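Local atomic coordinates of sphingomyelinase C (Streptomyces griseocarneus, PDB entry 7CNE), a protein that belongs to the endonuclease/exonuclease/phosphatase family and folds as a DNase I-like alpha/beta sandwich. Residues A[9-14]-A[292-297]; A[195-200]-A[246-251]; A[217-222]-A[261-266]. All blocks are in the same frame, centred on the assembly; numbering follows the deposited sequence.

Interaction 1. Residues A[9-14]-A[292-297]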
loop_
_atom_site.group_PDB
_atom_site.type_symbol
_atom_site.label_atom_id
_atom_site.label_comp_id
_atom_site.label_asym_id
_atom_site.label_seq_id
_atom_site.Cartn_x
_atom_site.Cartn_y
_atom_site.Cartn_z
ATOM N N SER A 9 -13.672 -1.237 15.794
ATOM C CA SER A 9 -13.448 -2.254 14.772
ATOM C C SER A 9 -13.547 -1.608 13.390
ATOM O O SER A 9 -14.630 -1.183 12.972
ATOM C CB SER A 9 -14.468 -3.373 14.933
ATOM O OG SER A 9 -14.205 -4.433 14.047
ATOM N N LEU A 10 -12.426 -1.543 12.678
ATOM C CA LEU A 10 -12.326 -0.822 11.416
ATOM C C LEU A 10 -12.106 -1.776 10.245
ATOM O O LEU A 10 -11.477 -2.829 10.385
ATOM C CB LEU A 10 -11.169 0.197 11.443
ATOM C CG LEU A 10 -11.229 1.420 12.365
ATOM C CD1 LEU A 10 -10.154 2.435 11.953
ATOM C CD2 LEU A 10 -12.607 2.061 12.326
ATOM N N LYS A 11 -12.609 -1.370 9.081
ATOM C CA LYS A 11 -12.409 -2.074 7.820
ATOM C C LYS A 11 -11.335 -1.342 7.027
ATOM O O LYS A 11 -11.487 -0.150 6.741
ATOM C CB LYS A 11 -13.713 -2.101 7.026
ATOM C CG LYS A 11 -13.932 -3.308 6.145
ATOM C CD LYS A 11 -15.429 -3.622 6.111
ATOM C CE LYS A 11 -15.693 -4.966 5.475
ATOM N NZ LYS A 11 -16.327 -4.839 4.124
ATOM N N VAL A 12 -10.260 -2.037 6.657
ATOM C CA VAL A 12 -9.110 -1.370 6.039
ATOM C C VAL A 12 -8.782 -2.030 4.708
ATOM O O VAL A 12 -8.564 -3.248 4.649
ATOM C CB VAL A 12 -7.881 -1.376 6.963
ATOM C CG1 VAL A 12 -6.704 -0.668 6.274
ATOM C CG2 VAL A 12 -8.231 -0.688 8.303
ATOM N N LEU A 13 -8.746 -1.225 3.646
ATOM C CA LEU A 13 -8.347 -1.679 2.315
ATOM C C LEU A 13 -6.903 -1.282 2.037
ATOM O O LEU A 13 -6.510 -0.138 2.282
ATOM C CB LEU A 13 -9.260 -1.082 1.238
ATOM C CG LEU A 13 -8.786 -1.122 -0.217
ATOM C CD1 LEU A 13 -8.835 -2.555 -0.785
ATOM C CD2 LEU A 13 -9.624 -0.175 -1.082
ATOM N N THR A 14 -6.114 -2.217 1.518
ATOM C CA THR A 14 -4.832 -1.866 0.930
ATOM C C THR A 14 -4.862 -2.300 -0.527
ATOM O O THR A 14 -5.323 -3.402 -0.838
ATOM C CB THR A 14 -3.636 -2.481 1.698
ATOM O OG1 THR A 14 -2.416 -2.098 1.065
ATOM C CG2 THR A 14 -3.699 -4.008 1.795
ATOM N N PRO A 292 -6.958 -6.252 -4.509
ATOM C CA PRO A 292 -7.170 -5.566 -3.233
ATOM C C PRO A 292 -7.232 -6.556 -2.077
ATOM O O PRO A 292 -7.686 -7.696 -2.217
ATOM C CB PRO A 292 -8.519 -4.860 -3.432
ATOM C CG PRO A 292 -9.240 -5.735 -4.439
ATOM C CD PRO A 292 -8.134 -6.152 -5.393
ATOM N N VAL A 293 -6.748 -6.109 -0.923
ATOM C CA VAL A 293 -6.846 -6.862 0.318
ATOM C C VAL A 293 -7.694 -6.042 1.279
ATOM O O VAL A 293 -7.385 -4.876 1.551
ATOM C CB VAL A 293 -5.462 -7.161 0.915
ATOM C CG1 VAL A 293 -5.596 -7.701 2.341
ATOM C CG2 VAL A 293 -4.719 -8.138 0.020
ATOM N N ILE A 294 -8.767 -6.640 1.773
ATOM C CA ILE A 294 -9.666 -5.984 2.706
ATOM C C ILE A 294 -9.501 -6.668 4.050
ATOM O O ILE A 294 -9.624 -7.896 4.157
ATOM C CB ILE A 294 -11.121 -6.025 2.223
ATOM C CG1 ILE A 294 -11.266 -5.158 0.967
ATOM C CG2 ILE A 294 -12.059 -5.544 3.343
ATOM C CD1 ILE A 294 -12.527 -5.413 0.185
ATOM N N ALA A 295 -9.201 -5.874 5.068
ATOM C CA ALA A 295 -8.942 -6.363 6.409
ATOM C C ALA A 295 -10.045 -5.920 7.352
ATOM O O ALA A 295 -10.477 -4.765 7.309
ATOM C CB ALA A 295 -7.609 -5.842 6.930
ATOM N N GLY A 296 -10.462 -6.815 8.239
ATOM C CA GLY A 296 -11.440 -6.430 9.237
ATOM C C GLY A 296 -11.742 -7.593 10.153
ATOM O O GLY A 296 -11.348 -8.735 9.899
ATOM N N ALA A 297 -12.445 -7.276 11.238
ATOM C CA ALA A 297 -12.851 -8.308 12.177
ATOM C C ALA A 297 -13.862 -9.220 11.504
ATOM O O ALA A 297 -14.838 -8.756 10.903
ATOM C CB ALA A 297 -13.447 -7.695 13.446
HETATM O O HOH W 1 -13.246 -4.590 11.615
#
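Thr14 and Val293 sit side by side on one face of the sheet, their side chains pointing the same way, in an antiparallel pairing that joins the first strand of the chain to the last. Paired backbone hydrogen bonds at Val12-Ala295 and Thr14-Val293 hold the alignment, the shortest being Ala295 N to Val12 O at 2.7 Å. From CB, the Thr14 side chain forks. Its OG1 lies anti to the backbone N (chi1 180°) and is hydrogen-bonded to Gln52 on the neighbouring strand 48-54. That leaves CG2 in the crowded position between N and the carbonyl carbon, where it rests 3.7 Å from Val293 CB. Thr14 CG2 also comes within 3.8 Å of Val293 O. On the reverse face the Leu13 side chain crosses that of Pro292 obliquely, its CD1 reaching Pro292 CB at 3.5 Å and Ile294 CG1 at 4.0 Å. Toward Ser9 the segments draw apart, and one water takes over: it donates to Leu10 O at 2.8 Å, accepts from Ala297 N at 2.8 Å and is bonded to Ser9 OG. The chemistry thus shifts from direct backbone hydrogen bonds flanked largely by apolar side chains to a water-mediated link at the exposed end.

Interaction 2. Residues A[195-200]-A[246-251]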
loop_
_atom_site.group_PDB
_atom_site.type_symbol
_atom_site.label_atom_id
_atom_site.label_comp_id
_atom_site.label_asym_id
_atom_site.label_seq_id
_atom_site.Cartn_x
_atom_site.Cartn_y
_atom_site.Cartn_z
ATOM N N LEU A 195 3.702 -5.010 1.112
ATOM C CA LEU A 195 4.943 -5.222 1.846
ATOM C C LEU A 195 5.954 -6.054 1.073
ATOM O O LEU A 195 7.069 -6.249 1.567
ATOM C CB LEU A 195 4.662 -5.856 3.212
ATOM C CG LEU A 195 3.548 -5.163 4.003
ATOM C CD1 LEU A 195 3.379 -5.798 5.368
ATOM C CD2 LEU A 195 3.845 -3.667 4.137
ATOM N N ASN A 196 5.601 -6.527 -0.125
ATOM C CA ASN A 196 6.534 -7.202 -1.028
ATOM C C ASN A 196 7.183 -8.417 -0.375
ATOM O O ASN A 196 8.330 -8.752 -0.670
ATOM C CB ASN A 196 7.597 -6.227 -1.554
ATOM C CG ASN A 196 7.245 -5.692 -2.925
ATOM O OD1 ASN A 196 6.907 -6.462 -3.809
ATOM N ND2 ASN A 196 7.302 -4.370 -3.103
ATOM N N VAL A 197 6.441 -9.065 0.521
ATOM C CA VAL A 197 6.839 -10.306 1.176
ATOM C C VAL A 197 5.775 -11.356 0.876
ATOM O O VAL A 197 4.601 -11.175 1.231
ATOM C CB VAL A 197 6.992 -10.120 2.696
ATOM C CG1 VAL A 197 7.268 -11.460 3.373
ATOM C CG2 VAL A 197 8.091 -9.109 3.012
ATOM N N ASP A 198 6.187 -12.463 0.262
ATOM C CA ASP A 198 5.254 -13.540 -0.074
ATOM C C ASP A 198 4.819 -14.290 1.183
ATOM O O ASP A 198 5.655 -14.842 1.907
ATOM C CB ASP A 198 5.904 -14.496 -1.070
ATOM C CG ASP A 198 4.942 -15.558 -1.583
ATOM O OD1 ASP A 198 3.710 -15.343 -1.548
ATOM O OD2 ASP A 198 5.430 -16.619 -2.018
ATOM N N SER A 199 3.502 -14.329 1.429
ATOM C CA SER A 199 2.977 -15.021 2.602
ATOM C C SER A 199 3.306 -16.502 2.580
ATOM O O SER A 199 3.333 -17.136 3.637
ATOM C CB SER A 199 1.456 -14.844 2.705
ATOM O OG SER A 199 0.795 -15.593 1.699
ATOM N N HIS A 200 3.558 -17.058 1.404
ATOM C CA HIS A 200 3.874 -18.471 1.262
ATOM C C HIS A 200 5.355 -18.777 1.460
ATOM O O HIS A 200 5.750 -19.936 1.316
ATOM C CB HIS A 200 3.414 -18.954 -0.112
ATOM C CG HIS A 200 1.949 -18.757 -0.349
ATOM N ND1 HIS A 200 1.446 -17.674 -1.038
ATOM C CD2 HIS A 200 0.876 -19.501 0.016
ATOM C CE1 HIS A 200 0.127 -17.758 -1.084
ATOM N NE2 HIS A 200 -0.243 -18.857 -0.452
ATOM N N LEU A 246 1.351 -10.629 -1.421
ATOM C CA LEU A 246 2.252 -9.581 -0.956
ATOM C C LEU A 246 1.633 -8.489 -0.090
ATOM O O LEU A 246 2.387 -7.655 0.432
ATOM C CB LEU A 246 2.922 -8.897 -2.165
ATOM C CG LEU A 246 3.623 -9.816 -3.171
ATOM C CD1 LEU A 246 4.203 -9.015 -4.349
ATOM C CD2 LEU A 246 4.701 -10.570 -2.435
ATOM N N ASP A 247 0.310 -8.452 0.076
ATOM C CA ASP A 247 -0.392 -7.275 0.586
ATOM C C ASP A 247 -1.091 -7.604 1.905
ATOM O O ASP A 247 -1.753 -8.638 2.014
ATOM C CB ASP A 247 -1.391 -6.778 -0.470
ATOM C CG ASP A 247 -0.708 -6.435 -1.806
ATOM O OD1 ASP A 247 -0.021 -5.391 -1.872
ATOM O OD2 ASP A 247 -0.846 -7.206 -2.790
ATOM N N TYR A 248 -0.943 -6.725 2.905
ATOM C CA TYR A 248 -1.301 -7.044 4.284
ATOM C C TYR A 248 -1.869 -5.832 5.011
ATOM O O TYR A 248 -1.546 -4.687 4.691
ATOM C CB TYR A 248 -0.083 -7.516 5.092
ATOM C CG TYR A 248 0.671 -8.701 4.524
ATOM C CD1 TYR A 248 1.710 -8.519 3.610
ATOM C CD2 TYR A 248 0.374 -10.000 4.940
ATOM C CE1 TYR A 248 2.424 -9.602 3.110
ATOM C CE2 TYR A 248 1.086 -11.094 4.447
ATOM C CZ TYR A 248 2.113 -10.880 3.529
ATOM O OH TYR A 248 2.819 -11.949 3.011
ATOM N N VAL A 249 -2.687 -6.105 6.032
ATOM C CA VAL A 249 -3.027 -5.136 7.078
ATOM C C VAL A 249 -2.890 -5.876 8.399
ATOM O O VAL A 249 -3.705 -6.752 8.706
ATOM C CB VAL A 249 -4.440 -4.558 6.932
ATOM C CG1 VAL A 249 -4.706 -3.468 8.010
ATOM C CG2 VAL A 249 -4.681 -4.022 5.517
ATOM N N LEU A 250 -1.870 -5.532 9.182
ATOM C CA LEU A 250 -1.518 -6.305 10.371
ATOM C C LEU A 250 -1.373 -5.392 11.581
ATOM O O LEU A 250 -0.752 -4.327 11.499
ATOM C CB LEU A 250 -0.213 -7.093 10.157
ATOM C CG LEU A 250 -0.245 -8.148 9.044
ATOM C CD1 LEU A 250 1.159 -8.730 8.754
ATOM C CD2 LEU A 250 -1.234 -9.259 9.388
ATOM N N HIS A 251 -1.935 -5.828 12.705
ATOM C CA HIS A 251 -1.829 -5.107 13.963
ATOM C C HIS A 251 -0.448 -5.292 14.589
ATOM O O HIS A 251 0.302 -6.219 14.259
ATOM C CB HIS A 251 -2.911 -5.570 14.934
ATOM C CG HIS A 251 -4.275 -5.101 14.557
ATOM N ND1 HIS A 251 -4.783 -3.890 14.975
ATOM C CD2 HIS A 251 -5.226 -5.659 13.771
ATOM C CE1 HIS A 251 -5.997 -3.731 14.479
ATOM N NE2 HIS A 251 -6.289 -4.788 13.743
#
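Leu246 O receives the backbone N-H of Leu195 at 3.0 Å and a weak second bond from Asn196 N, as the loop 195-200 turns across the start of strand 247-251 through a left-handed Asn196. In this DNase I-like sandwich, the strand is an outermost member of the six-stranded sheet, and the loop leads from strand 188-192 of that sheet to helix 203-211. Tyr248 CG is anti to its own carbonyl carbon (chi1 -56°), and the ring beyond it ends in an OH that donates to Val197 O at 2.6 Å. That oxygen lies at the ring edge, in the ring plane, whereas the hydroxyl stands 36° above the plane of the Val197 carbonyl. Nearer the CB end of the ring, Leu195 CD1 approaches Tyr248 CD1 obliquely at 3.6 Å. Leu246 packs against the Val197-Asp198 peptide, its CD2 3.6 Å from both Val197 C and Asp198 N. The polar side chains of Asn196 and Ser199 have partners elsewhere: Asn196 ND2 bonds Ala151 O and a bound succinic acid, and Ser199 OG bonds Asp245. Val197 O is approached a second time, by the CA-H of Leu246, with CA 3.6 Å from the oxygen and an almost straight 178° at the hydrogen.

Interaction 3. Residues A[217-222]-A[261-266]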
loop_
_atom_site.group_PDB
_atom_site.type_symbol
_atom_site.label_atom_id
_atom_site.label_comp_id
_atom_site.label_asym_id
_atom_site.label_seq_id
_atom_site.Cartn_x
_atom_site.Cartn_y
_atom_site.Cartn_z
ATOM N N ASP A 217 -5.612 -13.404 12.315
ATOM C CA ASP A 217 -6.181 -14.678 12.737
ATOM C C ASP A 217 -6.539 -15.547 11.537
ATOM O O ASP A 217 -6.529 -16.777 11.639
ATOM C CB ASP A 217 -7.396 -14.428 13.626
ATOM C CG ASP A 217 -7.020 -13.727 14.920
ATOM O OD1 ASP A 217 -6.243 -14.312 15.699
ATOM O OD2 ASP A 217 -7.475 -12.581 15.145
ATOM N N SER A 218 -6.834 -14.934 10.390
ATOM C CA SER A 218 -7.052 -15.706 9.179
ATOM C C SER A 218 -6.722 -14.842 7.976
ATOM O O SER A 218 -6.938 -13.627 7.990
ATOM C CB SER A 218 -8.487 -16.248 9.073
ATOM O OG SER A 218 -9.454 -15.222 9.050
ATOM N N ARG A 219 -6.158 -15.480 6.959
ATOM C CA ARG A 219 -5.940 -14.860 5.661
ATOM C C ARG A 219 -6.790 -15.637 4.665
ATOM O O ARG A 219 -6.526 -16.817 4.397
ATOM C CB ARG A 219 -4.457 -14.854 5.280
ATOM C CG ARG A 219 -4.160 -13.985 4.042
ATOM C CD ARG A 219 -2.653 -13.842 3.747
ATOM N NE ARG A 219 -2.458 -13.132 2.485
ATOM C CZ ARG A 219 -2.428 -11.804 2.364
ATOM N NH1 ARG A 219 -2.548 -11.030 3.437
ATOM N NH2 ARG A 219 -2.263 -11.254 1.160
ATOM N N ALA A 220 -7.801 -14.977 4.123
ATOM C CA ALA A 220 -8.899 -15.611 3.418
ATOM C C ALA A 220 -8.943 -15.149 1.968
ATOM O O ALA A 220 -8.174 -14.277 1.541
ATOM C CB ALA A 220 -10.224 -15.307 4.128
ATOM N N GLY A 221 -9.870 -15.734 1.208
ATOM C CA GLY A 221 -10.052 -15.331 -0.173
ATOM C C GLY A 221 -9.013 -15.957 -1.091
ATOM O O GLY A 221 -8.493 -17.045 -0.836
ATOM N N HIS A 222 -8.707 -15.248 -2.173
ATOM C CA HIS A 222 -7.812 -15.785 -3.185
ATOM C C HIS A 222 -6.418 -15.988 -2.591
ATOM O O HIS A 222 -5.982 -15.193 -1.743
ATOM C CB HIS A 222 -7.763 -14.842 -4.388
ATOM C CG HIS A 222 -7.101 -15.432 -5.591
ATOM N ND1 HIS A 222 -7.663 -16.459 -6.321
ATOM C CD2 HIS A 222 -5.929 -15.134 -6.202
ATOM C CE1 HIS A 222 -6.863 -16.769 -7.329
ATOM N NE2 HIS A 222 -5.804 -15.981 -7.277
ATOM N N TRP A 261 -9.238 -11.043 13.559
ATOM C CA TRP A 261 -8.812 -10.133 12.508
ATOM C C TRP A 261 -8.477 -10.909 11.244
ATOM O O TRP A 261 -7.715 -11.882 11.281
ATOM C CB TRP A 261 -7.602 -9.334 12.980
ATOM C CG TRP A 261 -7.150 -8.291 12.025
ATOM C CD1 TRP A 261 -6.036 -8.326 11.232
ATOM C CD2 TRP A 261 -7.786 -7.033 11.777
ATOM N NE1 TRP A 261 -5.950 -7.162 10.491
ATOM C CE2 TRP A 261 -7.010 -6.354 10.812
ATOM C CE3 TRP A 261 -8.947 -6.419 12.270
ATOM C CZ2 TRP A 261 -7.350 -5.094 10.340
ATOM C CZ3 TRP A 261 -9.284 -5.171 11.803
ATOM C CH2 TRP A 261 -8.493 -4.519 10.841
ATOM N N ARG A 262 -9.026 -10.466 10.117
ATOM C CA ARG A 262 -8.875 -11.153 8.843
ATOM C C ARG A 262 -8.254 -10.225 7.797
ATOM O O ARG A 262 -8.475 -9.011 7.814
ATOM C CB ARG A 262 -10.249 -11.672 8.362
ATOM C CG ARG A 262 -10.265 -12.309 6.969
ATOM C CD ARG A 262 -11.609 -13.009 6.706
ATOM N NE ARG A 262 -11.739 -14.221 7.517
ATOM C CZ ARG A 262 -12.672 -15.153 7.343
ATOM N NH1 ARG A 262 -13.599 -15.013 6.400
ATOM N NH2 ARG A 262 -12.684 -16.221 8.129
ATOM N N ASN A 263 -7.454 -10.803 6.899
ATOM C CA ASN A 263 -7.101 -10.189 5.614
ATOM C C ASN A 263 -7.745 -11.040 4.524
ATOM O O ASN A 263 -7.456 -12.239 4.435
ATOM C CB ASN A 263 -5.581 -10.148 5.374
ATOM C CG ASN A 263 -4.836 -9.109 6.223
ATOM O OD1 ASN A 263 -3.643 -8.876 5.995
ATOM N ND2 ASN A 263 -5.508 -8.507 7.203
ATOM N N THR A 264 -8.592 -10.440 3.694
ATOM C CA THR A 264 -9.220 -11.156 2.584
ATOM C C THR A 264 -8.692 -10.621 1.256
ATOM O O THR A 264 -8.806 -9.422 0.974
ATOM C CB THR A 264 -10.743 -11.035 2.637
ATOM O OG1 THR A 264 -11.203 -11.528 3.898
ATOM C CG2 THR A 264 -11.379 -11.857 1.525
ATOM N N VAL A 265 -8.110 -11.507 0.454
ATOM C CA VAL A 265 -7.682 -11.157 -0.897
ATOM C C VAL A 265 -8.895 -11.279 -1.813
ATOM O O VAL A 265 -9.493 -12.355 -1.922
ATOM C CB VAL A 265 -6.537 -12.061 -1.370
ATOM C CG1 VAL A 265 -5.992 -11.575 -2.722
ATOM C CG2 VAL A 265 -5.419 -12.125 -0.306
ATOM N N VAL A 266 -9.272 -10.184 -2.459
ATOM C CA VAL A 266 -10.536 -10.100 -3.188
ATOM C C VAL A 266 -10.219 -10.054 -4.675
ATOM O O VAL A 266 -9.725 -9.039 -5.181
ATOM C CB VAL A 266 -11.361 -8.878 -2.764
ATOM C CG1 VAL A 266 -12.579 -8.743 -3.650
ATOM C CG2 VAL A 266 -11.766 -8.975 -1.291
HETATM O O HOH W 2 -2.539 -11.608 6.375
#
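Trp261 O is gripped by two N-H groups, those of Ser218 at 3.3 Å and, weakly, Asp217, while Trp261 N donates in return to the anti lone pair of Asp217 OD2 at 2.8 Å. This exchange opens a parallel pairing in which strand 218-221 closes one margin of the seven-stranded sheet of the DNase I-like fold. The ladder then continues through Ser218 O, Asn263 O, Ala220 O and Val265 O, each accepting a backbone N-H from the opposite segment. Gly221 ends the strand with a positive phi (80°), its CA 3.5 Å from Val265 O. On the face of Ser218 and Ala220, the Arg262 chain bends at chi3 (-71°), bringing NE 2.9 Å from Ser218 OG, an acceptor at the guanidinium edge, slightly tilted from its plane, while Ala220 CB lies over one face of the group. The other face of the sheet carries Arg219, extended from CG to NE. Val265 CG2 lies over one face of its guanidinium, 3.6 Å from NH2. Arg219 NE makes a salt bridge with Asp245 and NH2 bonds Asp247 O, so this arginine reaches the second sheet. Asn263 OD1 does likewise by accepting from Val249 N. The guanidinium and amide planes stand 69° apart, and a water joins them in the guanidinium plane, 3.0 Å from both Arg219 NH1 and Asn263 OD1.

In the fold
The segments follow one another as 9-14, 195-200, 217-222, 246-251, 261-266 and 292-297, so interactions 2 and 3 alternate along the chain and both fall within the span that interaction 1 brings together. Interactions 1 and 3, with centres about 9 Å apart, belong to one sheet, where strand 293-297 runs beside 261-265. Interaction 2 lies about 13 Å and 11 Å from their centres, at the edge of the other sheet, where a loop meets strand 247-251. That strand is one place where the two sheets touch: Val249 packs on Ala295 and Thr14, and His251 meets the ring of Trp261 edge-to-face. The C-terminal strands thus join both the N-terminal strand and the opposing sheet.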